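Local coordinates for 6-phospho-beta-d glycosidase (Streptococcus pyogenes, PDB 5FOO), which hydrolyses 6-phospho-beta-glucosides and probably works by the retaining mechanism of glycoside hydrolase family 1, at residues R28-Y33 against F120-A125. The protein carries 1 engineered substitution. Numbering follows the deposited sequence.
Sequences RNLFDY and FDLPIA. With PO4 (phosphate ion), chain M.
I124 lays CG1 over one face of the Y33 ring, 4.0 Å from its centroid and 23° off the normal, a CH-pi contact, while NH1 of R28, salt-bridged to E36, lies at the ring edge, in plane. In this family 1 TIM barrel the contact joins the starts of helices 30-37 and 124-130, in loops that follow the first and third barrel strands. CD1 of Y33 sits above one face of the R28 guanidinium, and O1 of a phosphate ion, probably from the crystallisation liquor, lies at its edge, in plane. The F31 ring takes the carbonyl O of F120 at its edge, in plane. Two backbone bonds tie 28-33 to 120-125 around a single bridge of N29 with P123: I124 N gives to R28 O (3.0 Å), and L30 N gives a weak bond to L122 O. L30 CD2 packs 3.6 Å from I124 CD1. N29 and D32 form a capping box: D32 N reaches N29 OD1 from above the carbonyl plane, and N29 N returns a bond to D32 OD2 on its anti side. N29 ND2 is hydrogen-bonded to Q78 OE1, and D32 OD2 forms a salt bridge with K25 NZ. F31 and F120 both meet the ring of W424, a residue of the 6-phosphocyclophellitol pocket. The R28 chain bends at chi3 (-62°), bringing NE to phosphate O4 (2.9 Å), which the backbone N of R28 also reaches; NH2 bonds to O1. A water donates to R28 O and to phosphate O3, and accepts from A125 N at 3.0 Å.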
ATOM      1  N   ARG A  28      -9.115  16.397   9.162  1.00 26.93           N
ATOM      2  CA  ARG A  28      -9.689  15.343   8.336  1.00 29.62           C
ATOM      3  C   ARG A  28      -8.846  15.002   7.122  1.00 30.11           C
ATOM      4  O   ARG A  28      -8.367  15.899   6.402  1.00 28.55           O
ATOM      5  CB  ARG A  28     -11.097  15.743   7.842  1.00 31.48           C
ATOM      6  CG  ARG A  28     -12.068  16.025   9.015  1.00 33.38           C
ATOM      7  CD  ARG A  28     -13.340  16.739   8.571  1.00 36.67           C
ATOM      8  NE  ARG A  28     -13.021  18.031   8.001  1.00 31.28           N
ATOM      9  CZ  ARG A  28     -13.899  18.877   7.490  1.00 33.63           C
ATOM     10  NH1 ARG A  28     -15.201  18.625   7.455  1.00 31.77           N
ATOM     11  NH2 ARG A  28     -13.442  19.999   7.023  1.00 36.87           N
ATOM     12  N   ASN A  29      -8.683  13.702   6.900  1.00 27.09           N
ATOM     13  CA  ASN A  29      -8.196  13.245   5.645  1.00 26.61           C
ATOM     14  C   ASN A  29      -9.305  13.112   4.620  1.00 26.00           C
ATOM     15  O   ASN A  29     -10.442  13.348   4.944  1.00 26.31           O
ATOM     16  CB  ASN A  29      -7.309  11.979   5.818  1.00 27.71           C
ATOM     17  CG  ASN A  29      -8.069  10.723   6.234  1.00 27.17           C
ATOM     18  OD1 ASN A  29      -9.101  10.375   5.696  1.00 30.41           O
ATOM     19  ND2 ASN A  29      -7.463   9.973   7.120  1.00 27.44           N
ATOM     20  N   LEU A  30      -8.981  12.733   3.388  1.00 26.83           N
ATOM     21  CA  LEU A  30     -10.017  12.632   2.354  1.00 25.48           C
ATOM     22  C   LEU A  30     -11.083  11.679   2.762  1.00 29.90           C
ATOM     23  O   LEU A  30     -12.271  12.015   2.615  1.00 31.43           O
ATOM     24  CB  LEU A  30      -9.481  12.213   1.009  1.00 25.53           C
ATOM     25  CG  LEU A  30      -8.428  13.125   0.429  1.00 27.71           C
ATOM     26  CD1 LEU A  30      -8.038  12.705  -0.968  1.00 30.77           C
ATOM     27  CD2 LEU A  30      -8.859  14.588   0.443  1.00 31.28           C
ATOM     28  N   PHE A  31     -10.714  10.504   3.275  1.00 27.68           N
ATOM     29  CA  PHE A  31     -11.761   9.523   3.663  1.00 30.32           C
ATOM     30  C   PHE A  31     -12.640   9.924   4.885  1.00 30.85           C
ATOM     31  O   PHE A  31     -13.838   9.657   4.889  1.00 30.06           O
ATOM     32  CB  PHE A  31     -11.186   8.132   3.866  1.00 28.61           C
ATOM     33  CG  PHE A  31     -11.219   7.282   2.626  1.00 31.49           C
ATOM     34  CD1 PHE A  31     -12.393   6.646   2.237  1.00 29.20           C
ATOM     35  CD2 PHE A  31     -10.056   7.084   1.862  1.00 31.86           C
ATOM     36  CE1 PHE A  31     -12.411   5.851   1.096  1.00 33.93           C
ATOM     37  CE2 PHE A  31     -10.061   6.304   0.723  1.00 31.89           C
ATOM     38  CZ  PHE A  31     -11.243   5.681   0.319  1.00 34.30           C
ATOM     39  N   ASP A  32     -12.046  10.589   5.881  1.00 28.66           N
ATOM     40  CA  ASP A  32     -12.778  11.095   6.999  1.00 29.84           C
ATOM     41  C   ASP A  32     -13.851  12.057   6.474  1.00 31.26           C
ATOM     42  O   ASP A  32     -14.996  12.026   6.954  1.00 30.82           O
ATOM     43  CB  ASP A  32     -11.919  11.899   7.976  1.00 30.10           C
ATOM     44  CG  ASP A  32     -10.707  11.147   8.495  1.00 30.66           C
ATOM     45  OD1 ASP A  32     -10.825   9.942   8.784  1.00 31.82           O
ATOM     46  OD2 ASP A  32      -9.642  11.802   8.655  1.00 31.35           O
ATOM     47  N   TYR A  33     -13.457  12.931   5.547  1.00 29.27           N
ATOM     48  CA  TYR A  33     -14.361  13.922   4.981  1.00 33.41           C
ATOM     49  C   TYR A  33     -15.521  13.299   4.208  1.00 33.85           C
ATOM     50  O   TYR A  33     -16.727  13.679   4.384  1.00 29.69           O
ATOM     51  CB  TYR A  33     -13.632  14.868   4.041  1.00 32.89           C
ATOM     52  CG  TYR A  33     -14.565  15.865   3.406  1.00 30.74           C
ATOM     53  CD1 TYR A  33     -15.078  16.920   4.165  1.00 32.63           C
ATOM     54  CD2 TYR A  33     -14.887  15.794   2.041  1.00 31.06           C
ATOM     55  CE1 TYR A  33     -15.922  17.861   3.591  1.00 33.14           C
ATOM     56  CE2 TYR A  33     -15.720  16.735   1.446  1.00 33.55           C
ATOM     57  CZ  TYR A  33     -16.245  17.752   2.245  1.00 33.86           C
ATOM     58  OH  TYR A  33     -17.048  18.681   1.709  1.00 39.96           O
ATOM     59  N   PHE A 120      -3.454   6.877   1.211  1.00 25.57           N
ATOM     60  CA  PHE A 120      -4.710   7.418   0.705  1.00 25.80           C
ATOM     61  C   PHE A 120      -5.296   8.508   1.596  1.00 30.19           C
ATOM     62  O   PHE A 120      -6.544   8.665   1.657  1.00 26.36           O
ATOM     63  CB  PHE A 120      -5.776   6.286   0.580  1.00 26.61           C
ATOM     64  CG  PHE A 120      -5.309   5.013  -0.105  1.00 23.84           C
ATOM     65  CD1 PHE A 120      -4.203   4.943  -0.938  1.00 25.64           C
ATOM     66  CD2 PHE A 120      -6.053   3.856   0.081  1.00 25.91           C
ATOM     67  CE1 PHE A 120      -3.823   3.727  -1.561  1.00 24.52           C
ATOM     68  CE2 PHE A 120      -5.704   2.651  -0.526  1.00 25.03           C
ATOM     69  CZ  PHE A 120      -4.590   2.590  -1.364  1.00 26.74           C
ATOM     70  N   ASP A 121      -4.431   9.253   2.305  1.00 25.02           N
ATOM     71  CA  ASP A 121      -4.892  10.145   3.339  1.00 25.14           C
ATOM     72  C   ASP A 121      -4.397  11.561   3.288  1.00 23.59           C
ATOM     73  O   ASP A 121      -4.117  12.155   4.325  1.00 27.50           O
ATOM     74  CB  ASP A 121      -4.662   9.528   4.739  1.00 26.05           C
ATOM     75  CG  ASP A 121      -3.165   9.374   5.090  1.00 27.09           C
ATOM     76  OD1 ASP A 121      -2.334   9.268   4.151  1.00 23.78           O
ATOM     77  OD2 ASP A 121      -2.838   9.379   6.305  1.00 29.50           O
ATOM     78  N   LEU A 122      -4.393  12.137   2.103  1.00 25.47           N
ATOM     79  CA  LEU A 122      -4.234  13.569   1.940  1.00 25.09           C
ATOM     80  C   LEU A 122      -5.204  14.327   2.860  1.00 24.58           C
ATOM     81  O   LEU A 122      -6.402  13.992   2.947  1.00 28.51           O
ATOM     82  CB  LEU A 122      -4.454  13.944   0.464  1.00 25.54           C
ATOM     83  CG  LEU A 122      -4.283  15.412   0.143  1.00 30.20           C
ATOM     84  CD1 LEU A 122      -2.824  15.745  -0.123  1.00 31.61           C
ATOM     85  CD2 LEU A 122      -5.151  15.822  -1.038  1.00 33.06           C
ATOM     86  N   PRO A 123      -4.744  15.381   3.529  1.00 27.27           N
ATOM     87  CA  PRO A 123      -5.699  16.298   4.208  1.00 26.93           C
ATOM     88  C   PRO A 123      -6.715  16.957   3.256  1.00 28.90           C
ATOM     89  O   PRO A 123      -6.339  17.588   2.232  1.00 27.00           O
ATOM     90  CB  PRO A 123      -4.812  17.392   4.780  1.00 26.49           C
ATOM     91  CG  PRO A 123      -3.450  16.847   4.817  1.00 25.59           C
ATOM     92  CD  PRO A 123      -3.363  15.874   3.630  1.00 27.13           C
ATOM     93  N   ILE A 124      -7.992  16.823   3.581  1.00 30.96           N
ATOM     94  CA  ILE A 124      -9.044  17.556   2.823  1.00 31.01           C
ATOM     95  C   ILE A 124      -8.730  19.046   2.687  1.00 28.48           C
ATOM     96  O   ILE A 124      -8.965  19.614   1.634  1.00 30.56           O
ATOM     97  CB  ILE A 124     -10.461  17.294   3.390  1.00 31.55           C
ATOM     98  CG1 ILE A 124     -11.573  17.715   2.385  1.00 32.94           C
ATOM     99  CG2 ILE A 124     -10.624  18.001   4.714  1.00 32.03           C
ATOM    100  CD1 ILE A 124     -11.543  16.970   1.051  1.00 33.51           C
ATOM    101  N   ALA A 125      -8.110  19.706   3.667  1.00 30.21           N
ATOM    102  CA  ALA A 125      -7.933  21.153   3.498  1.00 28.08           C
ATOM    103  C   ALA A 125      -6.994  21.461   2.325  1.00 29.39           C
ATOM    104  O   ALA A 125      -7.161  22.487   1.638  1.00 28.40           O
ATOM    105  CB  ALA A 125      -7.433  21.847   4.780  1.00 30.09           C
TER
HETATM  106  P   PO4 M1470      -9.680  20.166   8.529  1.00 47.97           P
HETATM  107  O1  PO4 M1470     -10.377  20.832   7.347  1.00 58.84           O
HETATM  108  O2  PO4 M1470      -9.858  20.849   9.866  1.00 55.99           O
HETATM  109  O3  PO4 M1470      -8.125  20.297   8.226  1.00 42.34           O
HETATM  110  O4  PO4 M1470     -10.322  18.851   8.702  1.00 35.77           O
HETATM  111  O   HOH W   1      -7.499  18.604   6.398  1.00 25.10           O